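Local coordinates for protein putative hydantoin racemase (Klebsiella pneumoniae subsp. pneumoniae, PDB 3QVL) that racemises allantoin and probably other 5-monosubstituted hydantoins, interconverting their D and L forms, at residues A[11-14]-A[15-19]; A[160-163]-A[164-168]; A[183-186]-A[187-190]. One frame throughout, in Å; residues are numbered along the deposited sequence.

Contact 1: residues A[11-14]-A[15-19]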
loop_
_atom_site.group_PDB
_atom_site.type_symbol
_atom_site.label_atom_id
_atom_site.label_comp_id
_atom_site.label_asym_id
_atom_site.label_seq_id
_atom_site.Cartn_x
_atom_site.Cartn_y
_atom_site.Cartn_z
ATOM N N THR A 11 34.285 -9.306 6.003
ATOM C CA THR A 11 35.737 -9.287 6.212
ATOM C C THR A 11 36.543 -10.018 5.134
ATOM O O THR A 11 37.768 -10.132 5.244
ATOM C CB THR A 11 36.120 -9.852 7.600
ATOM O OG1 THR A 11 35.640 -11.196 7.719
ATOM C CG2 THR A 11 35.532 -8.998 8.718
ATOM N N SER A 12 35.863 -10.508 4.099
ATOM C CA SER A 12 36.530 -11.187 2.989
ATOM C C SER A 12 37.342 -10.201 2.154
ATOM O O SER A 12 36.781 -9.287 1.543
ATOM C CB SER A 12 35.509 -11.910 2.105
ATOM O OG SER A 12 36.103 -12.373 0.902
ATOM N N LEU A 13 38.661 -10.387 2.136
ATOM C CA LEU A 13 39.533 -9.545 1.320
ATOM C C LEU A 13 39.296 -9.828 -0.163
ATOM O O LEU A 13 39.368 -8.919 -0.990
ATOM C CB LEU A 13 41.010 -9.748 1.680
ATOM C CG LEU A 13 41.918 -8.505 1.696
ATOM C CD1 LEU A 13 43.294 -8.864 2.207
ATOM C CD2 LEU A 13 42.042 -7.817 0.337
ATOM N N ALA A 14 38.999 -11.087 -0.483
ATOM C CA ALA A 14 38.678 -11.494 -1.851
ATOM C C ALA A 14 37.503 -10.697 -2.422
ATOM O O ALA A 14 37.573 -10.206 -3.552
ATOM C CB ALA A 14 38.392 -12.989 -1.908
ATOM N N MET A 15 36.438 -10.562 -1.633
ATOM C CA MET A 15 35.265 -9.784 -2.039
ATOM C C MET A 15 35.567 -8.282 -2.064
ATOM O O MET A 15 35.055 -7.559 -2.922
ATOM C CB MET A 15 34.062 -10.109 -1.143
ATOM C CG MET A 15 32.754 -9.416 -1.535
ATOM S SD MET A 15 31.276 -10.465 -1.539
ATOM C CE MET A 15 31.676 -11.687 -0.294
ATOM N N THR A 16 36.410 -7.824 -1.136
ATOM C CA THR A 16 36.867 -6.431 -1.110
ATOM C C THR A 16 37.606 -6.072 -2.406
ATOM O O THR A 16 37.438 -4.973 -2.939
ATOM C CB THR A 16 37.760 -6.139 0.125
ATOM O OG1 THR A 16 37.099 -6.583 1.317
ATOM C CG2 THR A 16 38.056 -4.646 0.250
ATOM N N GLU A 17 38.408 -7.013 -2.908
ATOM C CA GLU A 17 39.125 -6.855 -4.178
ATOM C C GLU A 17 38.172 -6.721 -5.366
ATOM O O GLU A 17 38.370 -5.867 -6.232
ATOM C CB GLU A 17 40.075 -8.034 -4.411
ATOM C CG GLU A 17 41.288 -8.072 -3.488
ATOM C CD GLU A 17 41.927 -9.452 -3.409
ATOM O OE1 GLU A 17 41.751 -10.261 -4.346
ATOM O OE2 GLU A 17 42.614 -9.729 -2.404
ATOM N N THR A 18 37.148 -7.574 -5.400
ATOM C CA THR A 18 36.125 -7.546 -6.448
ATOM C C THR A 18 35.355 -6.225 -6.418
ATOM O O THR A 18 35.147 -5.591 -7.456
ATOM C CB THR A 18 35.144 -8.737 -6.308
ATOM O OG1 THR A 18 35.878 -9.967 -6.323
ATOM C CG2 THR A 18 34.120 -8.754 -7.445
ATOM N N ILE A 19 34.947 -5.820 -5.216
ATOM C CA ILE A 19 34.233 -4.564 -4.998
ATOM C C ILE A 19 35.095 -3.354 -5.388
ATOM O O ILE A 19 34.626 -2.452 -6.089
ATOM C CB ILE A 19 33.739 -4.456 -3.530
ATOM C CG1 ILE A 19 32.562 -5.412 -3.300
ATOM C CG2 ILE A 19 33.339 -3.028 -3.188
ATOM C CD1 ILE A 19 32.314 -5.762 -1.844
#
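Ser12 meets Met15 and Thr16 in the tight half of this turn. Its hydroxyl OG accepts from Met15 N at 3.1 Å along a nearly straight bond (164° at the hydrogen). With OG turned opposite its own backbone N (chi1 170°), the side chain folds forward over the opening of the helix. The carbonyl of the same residue is gripped twice by Thr16: OG1 donates to Ser12 O at 2.7 Å and the amide N at 3.1 Å, reaching the oxygen from opposite faces of its plane. Ser12 is thus the N-cap of helix 13-26, the helix of a beta-alpha-beta unit that links strands 2-7 and 31-36 of a parallel sheet. Asn8 also bonds to Thr16 OG1, while Met15, on the buried side, has its side chain about 4 Å from the bound hydantoin at the nearest atoms.

The outer side is looser. Leu13 and Glu17 are exposed, and their side chains cross at a slant, Leu13 CD2 lying 3.4 Å from Glu17 OE2 in plain van der Waals contact; beneath it Glu17 N donates to Leu13 O at 2.9 Å.

Contact 2: residues A[160-163]-A[164-168]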
loop_
_atom_site.group_PDB
_atom_site.type_symbol
_atom_site.label_atom_id
_atom_site.label_comp_id
_atom_site.label_asym_id
_atom_site.label_seq_id
_atom_site.Cartn_x
_atom_site.Cartn_y
_atom_site.Cartn_z
ATOM N N GLU A 160 28.317 -18.641 -13.730
ATOM C CA GLU A 160 27.505 -19.294 -14.757
ATOM C C GLU A 160 26.040 -19.393 -14.333
ATOM O O GLU A 160 25.138 -19.205 -15.153
ATOM C CB GLU A 160 28.074 -20.677 -15.109
ATOM C CG GLU A 160 27.298 -21.455 -16.188
ATOM C CD GLU A 160 27.157 -20.703 -17.510
ATOM O OE1 GLU A 160 28.092 -19.973 -17.905
ATOM O OE2 GLU A 160 26.104 -20.853 -18.165
ATOM N N LYS A 161 25.814 -19.678 -13.050
ATOM C CA LYS A 161 24.464 -19.740 -12.488
ATOM C C LYS A 161 23.754 -18.386 -12.521
ATOM O O LYS A 161 22.546 -18.327 -12.754
ATOM C CB LYS A 161 24.495 -20.291 -11.062
ATOM C CG LYS A 161 24.426 -21.806 -10.984
ATOM C CD LYS A 161 24.527 -22.286 -9.548
ATOM C CE LYS A 161 23.846 -23.632 -9.358
ATOM N NZ LYS A 161 22.361 -23.493 -9.298
ATOM N N VAL A 162 24.507 -17.311 -12.289
ATOM C CA VAL A 162 23.976 -15.947 -12.389
ATOM C C VAL A 162 23.524 -15.665 -13.823
ATOM O O VAL A 162 22.404 -15.199 -14.046
ATOM C CB VAL A 162 25.011 -14.885 -11.917
ATOM C CG1 VAL A 162 24.549 -13.469 -12.260
ATOM C CG2 VAL A 162 25.257 -15.005 -10.421
ATOM N N ARG A 163 24.396 -15.972 -14.782
ATOM C CA ARG A 163 24.111 -15.789 -16.206
ATOM C C ARG A 163 22.840 -16.529 -16.630
ATOM O O ARG A 163 21.953 -15.937 -17.249
ATOM C CB ARG A 163 25.310 -16.247 -17.045
ATOM C CG ARG A 163 25.150 -16.051 -18.545
ATOM C CD ARG A 163 26.283 -16.724 -19.303
ATOM N NE ARG A 163 25.951 -16.932 -20.710
ATOM C CZ ARG A 163 25.362 -18.022 -21.198
ATOM N NH1 ARG A 163 25.029 -19.027 -20.396
ATOM N NH2 ARG A 163 25.103 -18.107 -22.496
ATOM N N GLU A 164 22.757 -17.813 -16.279
ATOM C CA GLU A 164 21.604 -18.654 -16.615
ATOM C C GLU A 164 20.313 -18.151 -15.973
ATOM O O GLU A 164 19.251 -18.170 -16.600
ATOM C CB GLU A 164 21.860 -20.107 -16.208
ATOM C CG GLU A 164 22.885 -20.833 -17.075
ATOM C CD GLU A 164 23.220 -22.228 -16.566
ATOM O OE1 GLU A 164 22.520 -22.731 -15.659
ATOM O OE2 GLU A 164 24.189 -22.827 -17.079
ATOM N N ARG A 165 20.414 -17.705 -14.722
ATOM C CA ARG A 165 19.272 -17.149 -14.002
ATOM C C ARG A 165 18.807 -15.804 -14.559
ATOM O O ARG A 165 17.611 -15.507 -14.539
ATOM C CB ARG A 165 19.569 -17.047 -12.505
ATOM C CG ARG A 165 18.647 -17.898 -11.657
ATOM C CD ARG A 165 17.471 -17.064 -11.204
ATOM N NE ARG A 165 16.214 -17.805 -11.135
ATOM C CZ ARG A 165 15.202 -17.644 -11.986
ATOM N NH1 ARG A 165 15.290 -16.774 -12.985
ATOM N NH2 ARG A 165 14.094 -18.354 -11.835
ATOM N N CYS A 166 19.751 -15.007 -15.054
ATOM C CA CYS A 166 19.436 -13.739 -15.713
ATOM C C CYS A 166 18.667 -13.965 -17.015
ATOM O O CYS A 166 17.678 -13.280 -17.281
ATOM C CB CYS A 166 20.710 -12.938 -15.987
ATOM S SG CYS A 166 21.464 -12.196 -14.526
ATOM N N ILE A 167 19.128 -14.931 -17.811
ATOM C CA ILE A 167 18.471 -15.310 -19.066
ATOM C C ILE A 167 17.039 -15.784 -18.812
ATOM O O ILE A 167 16.109 -15.382 -19.517
ATOM C CB ILE A 167 19.274 -16.404 -19.832
ATOM C CG1 ILE A 167 20.646 -15.865 -20.253
ATOM C CG2 ILE A 167 18.502 -16.890 -21.066
ATOM C CD1 ILE A 167 21.656 -16.937 -20.642
ATOM N N ARG A 168 16.872 -16.628 -17.795
ATOM C CA ARG A 168 15.561 -17.159 -17.434
ATOM C C ARG A 168 14.632 -16.075 -16.883
ATOM O O ARG A 168 13.428 -16.092 -17.149
ATOM C CB ARG A 168 15.697 -18.318 -16.441
ATOM C CG ARG A 168 14.447 -19.175 -16.333
ATOM C CD ARG A 168 14.770 -20.616 -15.973
ATOM N NE ARG A 168 14.916 -20.823 -14.533
ATOM C CZ ARG A 168 13.909 -21.072 -13.698
ATOM N NH1 ARG A 168 12.659 -21.134 -14.145
ATOM N NH2 ARG A 168 14.152 -21.256 -12.408
#
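Contacts between residues four apart, Glu160 with Glu164, Val162 with Cys166 and Arg163 with Ile167, dress one turn after another of helix 157-172. This helix belongs to a beta-alpha-beta crossover between strands 138-143 and 177-180 of a parallel sheet, which passes over strand 112-116, and it shows how an amphipathic helix divides its tasks. One flank is apolar: Val162 CG1 lies 4.0 Å from Cys166 SG, and the two side chains pack on Leu180 and Ile178 of strand 177-180 and on Leu192 and Leu196 of helix 189-196. Ordinary i to i+4 backbone bonds run beneath, Cys166 N reaching Val162 O at 2.8 Å.

The other flank is charged. Glu160 bends at its second torsion (chi2 57°), which brings its carboxylate up to that of Glu164; the planes are 67° apart and the two OE2 atoms, of Glu160 and Glu164, stand 3.0 Å from each other. Such proximity of like charges would tend to raise the proton affinity of one of them. Part of the cost is probably offset by Arg163, whose NH1 forms a salt bridge with Glu160 OE2 at 3.1 Å, though the hydrogen bond in it is weak, bent to 122°. The stem of Glu164 is set close to the helix backbone, its CG resting 3.4 Å from Glu160 O.

Arg163 runs out extended from CG to NE, and its NE has a further salt-bridge partner in Glu195, which would limit rotation of the guanidinium. Ile167 runs beside it in the same direction, so that an apolar branch covers a charged plane: its terminal methyl CD1 sits over the centre of one guanidinium face, 3.9 Å from Arg163 CZ.

Contact 3: residues A[183-186]-A[187-190]. With 5HY ([(4R)-2,5-dioxoimidazolidin-4-yl]acetic acid), chain C.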
loop_
_atom_site.group_PDB
_atom_site.type_symbol
_atom_site.label_atom_id
_atom_site.label_comp_id
_atom_site.label_asym_id
_atom_site.label_seq_id
_atom_site.Cartn_x
_atom_site.Cartn_y
_atom_site.Cartn_z
ATOM N N GLY A 183 27.641 -7.973 -3.773
ATOM C CA GLY A 183 28.893 -7.251 -3.985
ATOM C C GLY A 183 29.898 -8.109 -4.732
ATOM O O GLY A 183 30.772 -7.591 -5.429
ATOM N N GLY A 184 29.765 -9.426 -4.588
ATOM C CA GLY A 184 30.622 -10.389 -5.279
ATOM C C GLY A 184 30.312 -10.547 -6.759
ATOM O O GLY A 184 31.102 -11.135 -7.500
ATOM N N MET A 185 29.162 -10.028 -7.186
ATOM C CA MET A 185 28.747 -10.069 -8.591
ATOM C C MET A 185 29.132 -8.793 -9.339
ATOM O O MET A 185 28.854 -8.659 -10.533
ATOM C CB MET A 185 27.233 -10.272 -8.697
ATOM C CG MET A 185 26.731 -11.630 -8.246
ATOM S SD MET A 185 24.931 -11.708 -8.288
ATOM C CE MET A 185 24.633 -13.141 -7.253
ATOM N N ALA A 186 29.783 -7.871 -8.631
ATOM C CA ALA A 186 30.055 -6.519 -9.128
ATOM C C ALA A 186 30.710 -6.443 -10.510
ATOM O O ALA A 186 30.314 -5.622 -11.340
ATOM C CB ALA A 186 30.876 -5.738 -8.105
ATOM N N THR A 187 31.694 -7.303 -10.757
ATOM C CA THR A 187 32.455 -7.267 -12.010
ATOM C C THR A 187 31.790 -8.031 -13.166
ATOM O O THR A 187 32.355 -8.129 -14.258
ATOM C CB THR A 187 33.914 -7.759 -11.812
ATOM O OG1 THR A 187 33.909 -9.069 -11.231
ATOM C CG2 THR A 187 34.687 -6.808 -10.904
ATOM N N LEU A 188 30.588 -8.553 -12.923
ATOM C CA LEU A 188 29.835 -9.310 -13.928
ATOM C C LEU A 188 28.889 -8.437 -14.751
ATOM O O LEU A 188 28.462 -8.831 -15.840
ATOM C CB LEU A 188 29.038 -10.435 -13.255
ATOM C CG LEU A 188 29.620 -11.847 -13.099
ATOM C CD1 LEU A 188 31.098 -11.844 -12.715
ATOM C CD2 LEU A 188 28.803 -12.618 -12.068
ATOM N N ALA A 189 28.572 -7.256 -14.223
ATOM C CA ALA A 189 27.558 -6.363 -14.795
ATOM C C ALA A 189 27.783 -6.001 -16.264
ATOM O O ALA A 189 26.874 -6.143 -17.083
ATOM C CB ALA A 189 27.433 -5.102 -13.953
ATOM N N GLN A 190 28.990 -5.538 -16.584
ATOM C CA GLN A 190 29.328 -5.081 -17.935
ATOM C C GLN A 190 29.200 -6.190 -18.981
ATOM O O GLN A 190 28.576 -5.990 -20.026
ATOM C CB GLN A 190 30.735 -4.470 -17.959
ATOM C CG GLN A 190 31.247 -4.107 -19.350
ATOM C CD GLN A 190 32.639 -3.508 -19.326
ATOM O OE1 GLN A 190 33.632 -4.205 -19.545
ATOM N NE2 GLN A 190 32.720 -2.209 -19.051
HETATM C C 5HY C . 26.593 -9.065 -0.221
HETATM N N 5HY C . 26.216 -10.581 1.469
HETATM O O 5HY C . 26.462 -8.271 -1.150
HETATM C CA 5HY C . 25.457 -9.774 0.505
HETATM C CB 5HY C . 24.594 -10.644 -0.436
HETATM C CG 5HY C . 25.356 -11.586 -1.382
HETATM O OAB 5HY C . 28.402 -10.798 1.999
HETATM N NAF 5HY C . 27.753 -9.418 0.328
HETATM C CAI 5HY C . 27.513 -10.292 1.314
HETATM O OD1 5HY C . 24.667 -12.437 -1.982
HETATM O OD2 5HY C . 26.591 -11.440 -1.509
HETATM O O HOH W 1 31.968 -10.190 -9.849
HETATM O O HOH W 2 31.067 -4.922 -14.587
#
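Between Met185 and Leu188 the flat group that matters is a peptide carbonyl, and it is approached over its face: Leu188 N donates to Met185 O at 3.0 Å from 45° above the carbonyl plane, away from a lone pair. Leu188 CB also comes within 3.3 Å of Met185 O, and the Leu188 branch packs loosely on the methionine stem, CD2 lying 4.4 Å from Met185 CB. The second flat group is the hydantoin ring. At its rim the exocyclic oxygen O accepts from Gly183 N at 2.9 Å in a nearly straight bond (164° at the hydrogen), the donor tilted moderately out of the ring plane.

Two waters finish the turn. Water 1 donates to Gly184 O at 2.7 Å and is hydrogen-bonded to Thr187 OG1 at 2.6 Å; with chi1 at 55°, the hydroxyl lies between the backbone N and the carbonyl carbon, facing back toward this water. Water 2 accepts from Gln190 N at 2.9 Å and gives a weak bond to Ala186 O, so it mediates where a regular helix would join these two atoms directly.

Ser182 OG bonds both Gly184 N and the ligand, linking the second glycine to the bound group through one hydroxyl. A glycine-rich loop leaving the end of parallel strand 177-180, with a main-chain amide turned to the ligand, forms one wall of the hydantoin pocket.

How the contacts relate
From the N terminus the three contacts come in series, each within one continuous run; none closes a long loop, and none nests in or crosses another. Contact 1 starts the helix after the first strand of one parallel sheet, whereas contacts 2 and 3 flank strand 177-180 of the other. In space, contact 3 is the middle piece. Its glycines pack against contact 1, with Ile19 CG1 3.5 Å from Gly183 O and Met15 SD 3.6 Å from Gly184 N, joining the two sheet systems beside the hydantoin. On its other flank Met185 CE meets Val162 CG2 at 3.7 Å. Contacts 1 and 2 do not touch, their nearest atoms being about 11 Å apart.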